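Long-range contacts in malonyl CoA-acyl carrier protein transacylase (Synechocystis sp. PCC 6803 substr. Kazusa, PDB 4RR5), which catalyses the transfer of the malonyl group from malonyl-CoA to holo-acyl carrier protein in fatty acid biosynthesis: residues T247-G252 with R274-L279; M1-V6 with D258-G263; P264-T269 with L281-Q286; D151-Q156 with T269-R274. All blocks are in the same frame, centred on the assembly; numbering follows the deposited sequence.

Contact 1 of 4, residues T247-G252 with R274-L279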
loop_
_atom_site.group_PDB
_atom_site.type_symbol
_atom_site.label_atom_id
_atom_site.label_comp_id
_atom_site.label_asym_id
_atom_site.label_seq_id
_atom_site.Cartn_x
_atom_site.Cartn_y
_atom_site.Cartn_z
ATOM N N THR A 247 -3.758 -10.346 6.374
ATOM C CA THR A 247 -2.542 -10.572 5.613
ATOM C C THR A 247 -1.444 -11.023 6.566
ATOM O O THR A 247 -0.748 -12.015 6.311
ATOM C CB THR A 247 -2.124 -9.321 4.847
ATOM O OG1 THR A 247 -3.105 -9.054 3.834
ATOM C CG2 THR A 247 -0.785 -9.544 4.189
ATOM N N MET A 248 -1.337 -10.316 7.688
ATOM C CA MET A 248 -0.330 -10.606 8.699
ATOM C C MET A 248 -0.537 -11.963 9.379
ATOM O O MET A 248 0.425 -12.708 9.610
ATOM C CB MET A 248 -0.312 -9.481 9.735
ATOM C CG MET A 248 0.177 -8.180 9.146
ATOM S SD MET A 248 0.136 -6.803 10.271
ATOM C CE MET A 248 -1.640 -6.640 10.520
ATOM N N VAL A 249 -1.788 -12.285 9.688
ATOM C CA VAL A 249 -2.115 -13.571 10.290
ATOM C C VAL A 249 -1.763 -14.719 9.352
ATOM O O VAL A 249 -1.208 -15.734 9.790
ATOM C CB VAL A 249 -3.609 -13.667 10.657
ATOM C CG1 VAL A 249 -3.898 -14.994 11.335
ATOM C CG2 VAL A 249 -4.020 -12.508 11.549
ATOM N N ASN A 250 -2.087 -14.554 8.068
ATOM C CA ASN A 250 -1.781 -15.567 7.055
ATOM C C ASN A 250 -0.294 -15.806 6.930
ATOM O O ASN A 250 0.154 -16.933 6.716
ATOM C CB ASN A 250 -2.333 -15.161 5.698
ATOM C CG ASN A 250 -3.839 -15.258 5.637
ATOM O OD1 ASN A 250 -4.505 -15.391 6.666
ATOM N ND2 ASN A 250 -4.390 -15.187 4.431
ATOM N N LEU A 251 0.461 -14.720 7.051
ATOM C CA LEU A 251 1.908 -14.767 6.988
ATOM C C LEU A 251 2.438 -15.611 8.122
ATOM O O LEU A 251 3.080 -16.636 7.889
ATOM C CB LEU A 251 2.499 -13.364 7.059
ATOM C CG LEU A 251 2.417 -12.529 5.784
ATOM C CD1 LEU A 251 3.111 -11.191 6.005
ATOM C CD2 LEU A 251 3.037 -13.295 4.627
ATOM N N GLY A 252 2.148 -15.174 9.347
ATOM C CA GLY A 252 2.589 -15.854 10.552
ATOM C C GLY A 252 2.260 -17.336 10.580
ATOM O O GLY A 252 2.972 -18.123 11.204
ATOM N N ARG A 274 0.902 -5.235 17.159
ATOM C CA ARG A 274 -0.344 -5.542 17.840
ATOM C C ARG A 274 -1.217 -6.536 17.078
ATOM O O ARG A 274 -2.438 -6.521 17.242
ATOM C CB ARG A 274 -1.116 -4.246 18.083
ATOM C CG ARG A 274 -0.281 -3.192 18.797
ATOM C CD ARG A 274 -0.918 -1.809 18.780
ATOM N NE ARG A 274 -0.083 -0.872 19.518
ATOM C CZ ARG A 274 -0.263 -0.548 20.795
ATOM N NH1 ARG A 274 -1.279 -1.069 21.478
ATOM N NH2 ARG A 274 0.567 0.308 21.389
ATOM N N THR A 275 -0.606 -7.395 16.257
ATOM C CA THR A 275 -1.365 -8.421 15.529
ATOM C C THR A 275 -0.678 -9.780 15.540
ATOM O O THR A 275 -1.306 -10.795 15.844
ATOM C CB THR A 275 -1.613 -8.021 14.063
ATOM O OG1 THR A 275 -2.509 -6.904 14.019
ATOM C CG2 THR A 275 -2.218 -9.193 13.275
ATOM N N CYS A 276 0.600 -9.797 15.173
ATOM C CA CYS A 276 1.429 -10.995 15.312
ATOM C C CYS A 276 2.747 -10.618 15.971
ATOM O O CYS A 276 3.764 -10.475 15.293
ATOM C CB CYS A 276 1.671 -11.656 13.958
ATOM S SG CYS A 276 0.158 -12.066 13.103
ATOM N N PRO A 277 2.731 -10.467 17.305
ATOM C CA PRO A 277 3.842 -9.866 18.059
ATOM C C PRO A 277 5.017 -10.828 18.281
ATOM O O PRO A 277 6.030 -10.422 18.865
ATOM C CB PRO A 277 3.186 -9.477 19.392
ATOM C CG PRO A 277 2.097 -10.496 19.573
ATOM C CD PRO A 277 1.665 -10.969 18.191
ATOM N N ASP A 278 4.879 -12.071 17.821
ATOM C CA ASP A 278 5.975 -13.027 17.882
ATOM C C ASP A 278 6.794 -13.016 16.586
ATOM O O ASP A 278 7.722 -13.813 16.411
ATOM C CB ASP A 278 5.454 -14.444 18.173
ATOM C CG ASP A 278 4.422 -14.925 17.155
ATOM O OD1 ASP A 278 3.612 -14.093 16.669
ATOM O OD2 ASP A 278 4.414 -16.149 16.861
ATOM N N LEU A 279 6.449 -12.109 15.677
ATOM C CA LEU A 279 7.207 -11.951 14.437
ATOM C C LEU A 279 8.303 -10.901 14.591
ATOM O O LEU A 279 8.128 -9.877 15.269
ATOM C CB LEU A 279 6.290 -11.565 13.278
ATOM C CG LEU A 279 5.283 -12.586 12.753
ATOM C CD1 LEU A 279 4.375 -11.925 11.725
ATOM C CD2 LEU A 279 6.009 -13.737 12.125
#
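Met248 and Thr275 meet almost at a right angle. The terminal methyl of the methionine lies against the threonine: CE of Met248 is 3.6 Å from OG1 and 3.8 Å from CG2 of Thr275. The Met248 chain runs extended through SD and then bends at chi3 (-66°), which swings CE round to that position. At the next residue, CG2 of Val249 touches CG2 of Thr275 at 4.1 Å, again with the two side chains crossing.

Next to this pair the thiol of Cys276 drops onto the helix backbone. Its SG lies 3.9 Å from CA of Val249 and 3.6 Å from the carbonyl O of Met248, an oxygen that already accepts the helical bond from N of Gly252. CB of Met248 stands 4.3 Å from the same sulphur. Beyond it, CD2 of Leu279 reaches CA of Gly252 at 4.3 Å, where glycine lets the leucine methyl approach the helix backbone itself.

The second shell sets these groups. A type I turn from Cys276 to Leu279 folds the loop so that Cys276 and Leu279 both face the helix, and OG1 of Thr275 bonds weakly to the carbonyl of Leu271. The contact thus ties helix 244-254 to the loop joining helix 267-273 to strand 280-284, with Met248 and Leu279 also resting on Cys272, and Met248 and Leu251 on Tyr259 of strand 258-262.

Contact 2 of 4, residues M1-V6 with D258-G263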
loop_
_atom_site.group_PDB
_atom_site.type_symbol
_atom_site.label_atom_id
_atom_site.label_comp_id
_atom_site.label_asym_id
_atom_site.label_seq_id
_atom_site.Cartn_x
_atom_site.Cartn_y
_atom_site.Cartn_z
ATOM N N MET A 1 13.943 -20.422 8.822
ATOM C CA MET A 1 13.624 -19.001 8.723
ATOM C C MET A 1 12.932 -18.684 7.399
ATOM O O MET A 1 13.350 -19.156 6.338
ATOM C CB MET A 1 14.890 -18.141 8.864
ATOM C CG MET A 1 14.625 -16.635 8.905
ATOM S SD MET A 1 16.108 -15.592 8.804
ATOM C CE MET A 1 16.728 -16.054 7.179
ATOM N N LYS A 2 11.867 -17.885 7.471
ATOM C CA LYS A 2 11.170 -17.413 6.278
ATOM C C LYS A 2 10.850 -15.925 6.431
ATOM O O LYS A 2 10.373 -15.490 7.486
ATOM C CB LYS A 2 9.899 -18.229 6.030
ATOM C CG LYS A 2 10.148 -19.713 5.702
ATOM C CD LYS A 2 10.936 -19.873 4.407
ATOM C CE LYS A 2 11.191 -21.339 4.063
ATOM N NZ LYS A 2 12.239 -21.979 4.922
ATOM N N THR A 3 11.132 -15.131 5.397
ATOM C CA THR A 3 10.967 -13.683 5.529
ATOM C C THR A 3 9.950 -13.117 4.538
ATOM O O THR A 3 9.995 -13.401 3.336
ATOM C CB THR A 3 12.316 -12.906 5.364
ATOM O OG1 THR A 3 13.290 -13.389 6.301
ATOM C CG2 THR A 3 12.112 -11.443 5.653
ATOM N N ALA A 4 9.024 -12.327 5.080
ATOM C CA ALA A 4 8.099 -11.517 4.292
ATOM C C ALA A 4 8.652 -10.100 4.037
ATOM O O ALA A 4 9.223 -9.475 4.942
ATOM C CB ALA A 4 6.772 -11.435 4.999
ATOM N N TRP A 5 8.511 -9.607 2.807
ATOM C CA TRP A 5 8.727 -8.184 2.529
ATOM C C TRP A 5 7.374 -7.549 2.312
ATOM O O TRP A 5 6.624 -7.991 1.445
ATOM C CB TRP A 5 9.597 -7.943 1.301
ATOM C CG TRP A 5 10.998 -8.449 1.381
ATOM C CD1 TRP A 5 11.595 -9.076 2.440
ATOM C CD2 TRP A 5 11.982 -8.392 0.344
ATOM N NE1 TRP A 5 12.892 -9.407 2.124
ATOM C CE2 TRP A 5 13.151 -9.004 0.840
ATOM C CE3 TRP A 5 11.993 -7.873 -0.954
ATOM C CZ2 TRP A 5 14.316 -9.110 0.081
ATOM C CZ3 TRP A 5 13.149 -7.982 -1.705
ATOM C CH2 TRP A 5 14.292 -8.597 -1.187
ATOM N N VAL A 6 7.045 -6.539 3.110
ATOM C CA VAL A 6 5.765 -5.856 2.974
ATOM C C VAL A 6 5.979 -4.382 2.637
ATOM O O VAL A 6 6.874 -3.735 3.183
ATOM C CB VAL A 6 4.896 -6.001 4.252
ATOM C CG1 VAL A 6 4.606 -7.452 4.513
ATOM C CG2 VAL A 6 5.574 -5.375 5.459
ATOM N N ASP A 258 9.916 -13.828 9.972
ATOM C CA ASP A 258 10.367 -12.438 9.945
ATOM C C ASP A 258 9.569 -11.615 8.959
ATOM O O ASP A 258 9.099 -12.111 7.932
ATOM C CB ASP A 258 11.848 -12.348 9.584
ATOM C CG ASP A 258 12.723 -13.145 10.515
ATOM O OD1 ASP A 258 12.870 -14.364 10.280
ATOM O OD2 ASP A 258 13.264 -12.553 11.471
ATOM N N TYR A 259 9.496 -10.328 9.259
ATOM C CA TYR A 259 8.584 -9.402 8.621
ATOM C C TYR A 259 9.311 -8.084 8.388
ATOM O O TYR A 259 9.620 -7.369 9.345
ATOM C CB TYR A 259 7.375 -9.238 9.533
ATOM C CG TYR A 259 6.251 -8.298 9.144
ATOM C CD1 TYR A 259 5.146 -8.767 8.445
ATOM C CD2 TYR A 259 6.241 -6.971 9.577
ATOM C CE1 TYR A 259 4.083 -7.934 8.145
ATOM C CE2 TYR A 259 5.182 -6.128 9.270
ATOM C CZ TYR A 259 4.108 -6.622 8.562
ATOM O OH TYR A 259 3.049 -5.818 8.259
ATOM N N TRP A 260 9.611 -7.782 7.127
ATOM C CA TRP A 260 10.404 -6.599 6.797
ATOM C C TRP A 260 9.579 -5.572 6.056
ATOM O O TRP A 260 9.100 -5.839 4.956
ATOM C CB TRP A 260 11.616 -6.965 5.941
ATOM C CG TRP A 260 12.625 -7.832 6.615
ATOM C CD1 TRP A 260 12.544 -8.389 7.861
ATOM C CD2 TRP A 260 13.880 -8.252 6.071
ATOM N NE1 TRP A 260 13.667 -9.135 8.124
ATOM C CE2 TRP A 260 14.504 -9.066 7.040
ATOM C CE3 TRP A 260 14.536 -8.019 4.860
ATOM C CZ2 TRP A 260 15.755 -9.644 6.836
ATOM C CZ3 TRP A 260 15.778 -8.585 4.659
ATOM C CH2 TRP A 260 16.375 -9.395 5.642
ATOM N N GLU A 261 9.420 -4.400 6.659
ATOM C CA GLU A 261 8.746 -3.308 6.001
ATOM C C GLU A 261 9.748 -2.625 5.099
ATOM O O GLU A 261 10.684 -1.999 5.575
ATOM C CB GLU A 261 8.169 -2.316 6.998
ATOM C CG GLU A 261 7.133 -1.396 6.387
ATOM C CD GLU A 261 6.511 -0.463 7.415
ATOM O OE1 GLU A 261 6.782 -0.643 8.623
ATOM O OE2 GLU A 261 5.757 0.451 7.010
ATOM N N VAL A 262 9.543 -2.758 3.795
ATOM C CA VAL A 262 10.455 -2.224 2.803
ATOM C C VAL A 262 9.874 -0.928 2.253
ATOM O O VAL A 262 9.091 -0.935 1.309
ATOM C CB VAL A 262 10.694 -3.249 1.683
ATOM C CG1 VAL A 262 11.653 -2.720 0.652
ATOM C CG2 VAL A 262 11.204 -4.565 2.283
ATOM N N GLY A 263 10.255 0.184 2.878
ATOM C CA GLY A 263 9.736 1.495 2.528
ATOM C C GLY A 263 9.868 2.435 3.709
ATOM O O GLY A 263 10.324 2.033 4.773
#
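The CG2 methyl of Thr3 sits like a knob on the indole of Trp260, 3.5 Å from the centroid of the five-membered ring and only 4° off its normal. CG2 stands anti to the backbone N, directed at that face. Trp5, on the same side of the sheet, follows with its own indole: the planes of Trp5 and Trp260 are nearly parallel (9°) but slid apart, so the rings barely overlap, and NE1 of Trp5 comes 3.5 Å from CE3 of Trp260. CG2 of Val262 fills in beside CB of Trp5 at 3.9 Å. An alanine in place of Trp260 would probably leave the Thr3 methyl over a gap and the Trp5 indole without its flat neighbour.

On the reverse side, Val6 supplies the bump. Both its methyls press on the Tyr259 ring, CG2 above one face and 3.7 Å from CZ; the phenol OH is hydrogen-bonded to the carbonyl O of Leu268 and to NE1 of Trp244. Leu251 of helix 244-254 packs on the small Ala4.

Five backbone bonds zip the strands, from Asp258 N to Lys2 O (3.0 Å) through Val262 N to Val6 O (2.9 Å). Their axes lie at 22°, in parallel register. These are the two inner strands of the four-stranded parallel sheet, covered by helices on both faces, in the alpha/beta core of this acyltransferase family.

Contact 3 of 4, residues P264-T269 with L281-Q286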
loop_
_atom_site.group_PDB
_atom_site.type_symbol
_atom_site.label_atom_id
_atom_site.label_comp_id
_atom_site.label_asym_id
_atom_site.label_seq_id
_atom_site.Cartn_x
_atom_site.Cartn_y
_atom_site.Cartn_z
ATOM N N PRO A 264 9.448 3.689 3.539
ATOM C CA PRO A 264 9.577 4.683 4.603
ATOM C C PRO A 264 8.538 4.450 5.691
ATOM O O PRO A 264 7.596 3.682 5.473
ATOM C CB PRO A 264 9.329 6.007 3.872
ATOM C CG PRO A 264 8.405 5.661 2.803
ATOM C CD PRO A 264 8.707 4.224 2.385
ATOM N N GLY A 265 8.705 5.090 6.843
ATOM C CA GLY A 265 7.779 4.899 7.943
ATOM C C GLY A 265 7.848 3.582 8.697
ATOM O O GLY A 265 8.585 2.661 8.330
ATOM N N LYS A 266 7.068 3.501 9.770
ATOM C CA LYS A 266 6.990 2.293 10.587
ATOM C C LYS A 266 5.549 1.781 10.711
ATOM O O LYS A 266 5.220 1.066 11.659
ATOM C CB LYS A 266 7.572 2.560 11.977
ATOM C CG LYS A 266 9.091 2.690 12.011
ATOM C CD LYS A 266 9.624 2.667 13.437
ATOM C CE LYS A 266 11.037 3.276 13.552
ATOM N NZ LYS A 266 12.114 2.483 12.853
ATOM N N VAL A 267 4.695 2.140 9.754
ATOM C CA VAL A 267 3.266 1.845 9.847
ATOM C C VAL A 267 2.924 0.345 9.828
ATOM O O VAL A 267 2.094 -0.122 10.606
ATOM C CB VAL A 267 2.478 2.522 8.705
ATOM C CG1 VAL A 267 0.986 2.206 8.837
ATOM C CG2 VAL A 267 2.716 4.028 8.696
ATOM N N LEU A 268 3.564 -0.407 8.944
ATOM C CA LEU A 268 3.178 -1.792 8.733
ATOM C C LEU A 268 3.801 -2.717 9.771
ATOM O O LEU A 268 3.271 -3.797 10.047
ATOM C CB LEU A 268 3.553 -2.249 7.319
ATOM C CG LEU A 268 2.864 -1.601 6.109
ATOM C CD1 LEU A 268 3.224 -2.405 4.882
ATOM C CD2 LEU A 268 1.348 -1.520 6.258
ATOM N N THR A 269 4.930 -2.311 10.343
ATOM C CA THR A 269 5.500 -3.060 11.465
ATOM C C THR A 269 4.784 -2.659 12.756
ATOM O O THR A 269 4.609 -3.478 13.652
ATOM C CB THR A 269 7.014 -2.822 11.637
ATOM O OG1 THR A 269 7.273 -1.416 11.665
ATOM C CG2 THR A 269 7.810 -3.484 10.521
ATOM N N LEU A 281 10.600 -7.910 13.392
ATOM C CA LEU A 281 10.377 -6.756 12.534
ATOM C C LEU A 281 11.667 -6.018 12.162
ATOM O O LEU A 281 12.494 -5.709 13.028
ATOM C CB LEU A 281 9.414 -5.784 13.226
ATOM C CG LEU A 281 8.260 -6.461 13.978
ATOM C CD1 LEU A 281 7.385 -5.429 14.675
ATOM C CD2 LEU A 281 7.436 -7.367 13.061
ATOM N N LYS A 282 11.839 -5.737 10.871
ATOM C CA LYS A 282 12.789 -4.706 10.453
ATOM C C LYS A 282 12.114 -3.652 9.584
ATOM O O LYS A 282 11.158 -3.937 8.859
ATOM C CB LYS A 282 13.986 -5.291 9.702
ATOM C CG LYS A 282 14.285 -6.732 9.981
ATOM C CD LYS A 282 15.657 -7.114 9.414
ATOM C CE LYS A 282 16.784 -6.644 10.308
ATOM N NZ LYS A 282 16.746 -7.323 11.638
ATOM N N ASN A 283 12.624 -2.432 9.676
ATOM C CA ASN A 283 12.189 -1.342 8.827
ATOM C C ASN A 283 13.311 -0.907 7.901
ATOM O O ASN A 283 14.278 -0.264 8.331
ATOM C CB ASN A 283 11.717 -0.176 9.680
ATOM C CG ASN A 283 10.513 -0.526 10.482
ATOM O OD1 ASN A 283 10.600 -0.772 11.688
ATOM N ND2 ASN A 283 9.368 -0.597 9.811
ATOM N N ILE A 284 13.178 -1.264 6.631
ATOM C CA ILE A 284 14.181 -0.936 5.628
ATOM C C ILE A 284 13.708 0.145 4.654
ATOM O O ILE A 284 13.113 -0.156 3.610
ATOM C CB ILE A 284 14.572 -2.189 4.852
ATOM C CG1 ILE A 284 15.001 -3.268 5.846
ATOM C CG2 ILE A 284 15.684 -1.878 3.854
ATOM C CD1 ILE A 284 14.384 -4.602 5.596
ATOM N N GLY A 285 13.982 1.401 4.997
ATOM C CA GLY A 285 13.557 2.528 4.189
ATOM C C GLY A 285 14.634 3.586 4.033
ATOM O O GLY A 285 14.401 4.659 3.470
ATOM N N GLN A 286 15.817 3.288 4.552
ATOM C CA GLN A 286 16.969 4.181 4.427
ATOM C C GLN A 286 18.212 3.371 4.209
ATOM O O GLN A 286 18.294 2.218 4.643
ATOM C CB GLN A 286 17.164 5.054 5.667
ATOM C CG GLN A 286 16.185 6.171 5.792
ATOM C CD GLN A 286 16.307 6.871 7.116
ATOM O OE1 GLN A 286 16.958 6.364 8.033
ATOM N NE2 GLN A 286 15.698 8.056 7.225
#
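Thr269 and Asn283 reach toward each other tip to tip, their bond the firm part of the contact. ND2 of Asn283 donates to OG1 of Thr269 at 2.9 Å, with 162° at the hydrogen and the oxygen 2° out of the amide plane. Chi1 of Thr269 (51°) places OG1 between the backbone N and the carbonyl carbon, while CG2 packs 3.9 Å from CB of Leu281 and 3.8 Å from the carbonyl O of Lys282. CD1 of Leu281 lies 3.5 Å from the carbonyl O of Thr269. At the far end the backbones run close, N of Pro264 4.3 Å from CA of Gly285, and a side chain on the glycine would be tight.

The outer side is looser. Lys266, the helix N-cap residue, passes across the Asn283 amide at about a right angle; its NZ stays 3.8 Å from OD1 of Asn283.

All this lies within the beta-alpha-beta unit of strand 258-262, helix 267-273 and strand 280-284. The carboxylate of Glu261 accepts from the backbone N of Leu268 and of Thr269 in the first helical turn. One amide-to-hydroxyl bond beside that acid is likely to set the turn of the Asn283 amide, while lysine contributes chiefly its aliphatic chain.

Contact 4 of 4, residues D151-Q156 with T269-R274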
loop_
_atom_site.group_PDB
_atom_site.type_symbol
_atom_site.label_atom_id
_atom_site.label_comp_id
_atom_site.label_asym_id
_atom_site.label_seq_id
_atom_site.Cartn_x
_atom_site.Cartn_y
_atom_site.Cartn_z
ATOM N N ASP A 151 -8.896 -3.010 6.853
ATOM C CA ASP A 151 -8.890 -3.727 8.114
ATOM C C ASP A 151 -7.433 -3.965 8.470
ATOM O O ASP A 151 -6.796 -4.888 7.963
ATOM C CB ASP A 151 -9.667 -5.033 8.009
ATOM C CG ASP A 151 -9.523 -5.899 9.244
ATOM O OD1 ASP A 151 -9.394 -5.357 10.354
ATOM O OD2 ASP A 151 -9.535 -7.134 9.107
ATOM N N ASN A 152 -6.903 -3.122 9.347
ATOM C CA ASN A 152 -5.461 -3.052 9.551
ATOM C C ASN A 152 -4.917 -3.829 10.759
ATOM O O ASN A 152 -3.961 -4.592 10.632
ATOM C CB ASN A 152 -5.056 -1.584 9.652
ATOM C CG ASN A 152 -5.153 -0.866 8.323
ATOM O OD1 ASN A 152 -4.930 -1.466 7.268
ATOM N ND2 ASN A 152 -5.491 0.430 8.364
ATOM N N SER A 153 -5.508 -3.617 11.927
ATOM C CA SER A 153 -5.155 -4.368 13.132
ATOM C C SER A 153 -6.405 -4.444 13.986
ATOM O O SER A 153 -7.323 -3.647 13.791
ATOM C CB SER A 153 -3.996 -3.705 13.903
ATOM O OG SER A 153 -4.389 -2.500 14.544
ATOM N N PRO A 154 -6.465 -5.408 14.921
ATOM C CA PRO A 154 -7.605 -5.482 15.844
ATOM C C PRO A 154 -7.984 -4.129 16.462
ATOM O O PRO A 154 -9.156 -3.860 16.737
ATOM C CB PRO A 154 -7.108 -6.460 16.905
ATOM C CG PRO A 154 -6.254 -7.418 16.117
ATOM C CD PRO A 154 -5.600 -6.598 15.028
ATOM N N GLU A 155 -6.995 -3.267 16.641
ATOM C CA GLU A 155 -7.220 -1.965 17.239
ATOM C C GLU A 155 -7.601 -0.908 16.207
ATOM O O GLU A 155 -8.056 0.183 16.565
ATOM C CB GLU A 155 -5.966 -1.503 17.988
ATOM C CG GLU A 155 -5.253 -2.592 18.770
ATOM C CD GLU A 155 -4.182 -2.022 19.675
ATOM O OE1 GLU A 155 -3.873 -0.817 19.532
ATOM O OE2 GLU A 155 -3.652 -2.767 20.531
ATOM N N GLN A 156 -7.408 -1.215 14.928
ATOM C CA GLN A 156 -7.503 -0.169 13.915
ATOM C C GLN A 156 -8.135 -0.564 12.581
ATOM O O GLN A 156 -7.764 -1.574 11.960
ATOM C CB GLN A 156 -6.121 0.401 13.623
ATOM C CG GLN A 156 -6.205 1.504 12.604
ATOM C CD GLN A 156 -4.859 1.962 12.139
ATOM O OE1 GLN A 156 -3.879 1.912 12.895
ATOM N NE2 GLN A 156 -4.789 2.408 10.884
ATOM N N THR A 269 4.930 -2.311 10.343
ATOM C CA THR A 269 5.500 -3.060 11.465
ATOM C C THR A 269 4.784 -2.659 12.756
ATOM O O THR A 269 4.609 -3.478 13.652
ATOM C CB THR A 269 7.014 -2.822 11.637
ATOM O OG1 THR A 269 7.273 -1.416 11.665
ATOM C CG2 THR A 269 7.810 -3.484 10.521
ATOM N N GLY A 270 4.390 -1.390 12.843
ATOM C CA GLY A 270 3.554 -0.915 13.932
ATOM C C GLY A 270 2.277 -1.737 14.024
ATOM O O GLY A 270 1.906 -2.209 15.106
ATOM N N LEU A 271 1.613 -1.922 12.885
ATOM C CA LEU A 271 0.429 -2.771 12.813
ATOM C C LEU A 271 0.772 -4.193 13.239
ATOM O O LEU A 271 0.064 -4.792 14.045
ATOM C CB LEU A 271 -0.165 -2.766 11.400
ATOM C CG LEU A 271 -0.842 -1.458 10.992
ATOM C CD1 LEU A 271 -1.269 -1.488 9.552
ATOM C CD2 LEU A 271 -2.029 -1.203 11.884
ATOM N N CYS A 272 1.866 -4.728 12.708
ATOM C CA CYS A 272 2.247 -6.103 13.012
ATOM C C CYS A 272 2.521 -6.355 14.498
ATOM O O CYS A 272 2.332 -7.474 14.992
ATOM C CB CYS A 272 3.477 -6.509 12.213
ATOM S SG CYS A 272 3.611 -8.301 12.070
ATOM N N LYS A 273 2.969 -5.317 15.197
ATOM C CA LYS A 273 3.236 -5.414 16.624
ATOM C C LYS A 273 2.007 -5.947 17.338
ATOM O O LYS A 273 2.049 -6.991 17.990
ATOM C CB LYS A 273 3.631 -4.054 17.199
ATOM C CG LYS A 273 5.088 -3.682 16.972
ATOM C CD LYS A 273 5.456 -2.435 17.764
ATOM C CE LYS A 273 6.889 -1.999 17.466
ATOM N NZ LYS A 273 7.313 -0.909 18.377
ATOM N N ARG A 274 0.902 -5.235 17.159
ATOM C CA ARG A 274 -0.344 -5.542 17.840
ATOM C C ARG A 274 -1.217 -6.536 17.078
ATOM O O ARG A 274 -2.438 -6.521 17.242
ATOM C CB ARG A 274 -1.116 -4.246 18.083
ATOM C CG ARG A 274 -0.281 -3.192 18.797
ATOM C CD ARG A 274 -0.918 -1.809 18.780
ATOM N NE ARG A 274 -0.083 -0.872 19.518
ATOM C CZ ARG A 274 -0.263 -0.548 20.795
ATOM N NH1 ARG A 274 -1.279 -1.069 21.478
ATOM N NH2 ARG A 274 0.567 0.308 21.389
#
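The guanidinium of Arg274 meets Glu155 at its edge, with OE2 of the glutamate 7° out of its plane. The two flat groups are turned 65° apart. NH1 of Arg274 donates to the syn lone pair of OE2 at 3.1 Å and 162°, and makes a weaker, bent bond to OE1 at 3.3 Å, so a single nitrogen carries the salt bridge. The carboxylate also rests on the arginine's chain, OE1 being 3.2 Å from CD of Arg274. An alanine in place of Glu155 would probably leave the Arg274 guanidinium without this charge partner and freer to turn.

Glu155 sits in the type I turn from Ser153 to Gln156 that joins strands 146-153 and 156-161. At its base the carbonyl O of Gln156 accepts from N of both Asn152 and Ser153, a classic beta bulge.

Deeper in, Leu271 of helix 267-273 plugs into this bulged hairpin. Its CD1 and CD2 each lie 3.8 Å from CB of Asn152, and CD2 is equally close to CB of Ser153. OD1 of Asn152 accepts from NE2 of His87, next to the probable nucleophile Ser88. Trp244 packs against both Asn152 and Leu271.

The four contacts converge on helix 267-273 and its surroundings. Contacts 3 and 4 share Thr269, and contacts 1 and 4 share Arg274, with CE of Met248 against the carbonyl O of Asn152. Tyr259 of contact 2 touches all three others: its OH meets Leu268 of contact 3 and lies 3.7 Å from SD of Met248 in contact 1, and its CE2 is 3.4 Å from CB of Cys272 in contact 4. Contact 4 is the one nearest the presumed catalytic pair, the Asn152 side chain being about 8 Å from that of Ser88 and about 9 Å from that of His188; the side chain of Val6 in contact 2 is about 12 Å from that of Ser88. Contacts 1 and 3 lie away from the active site.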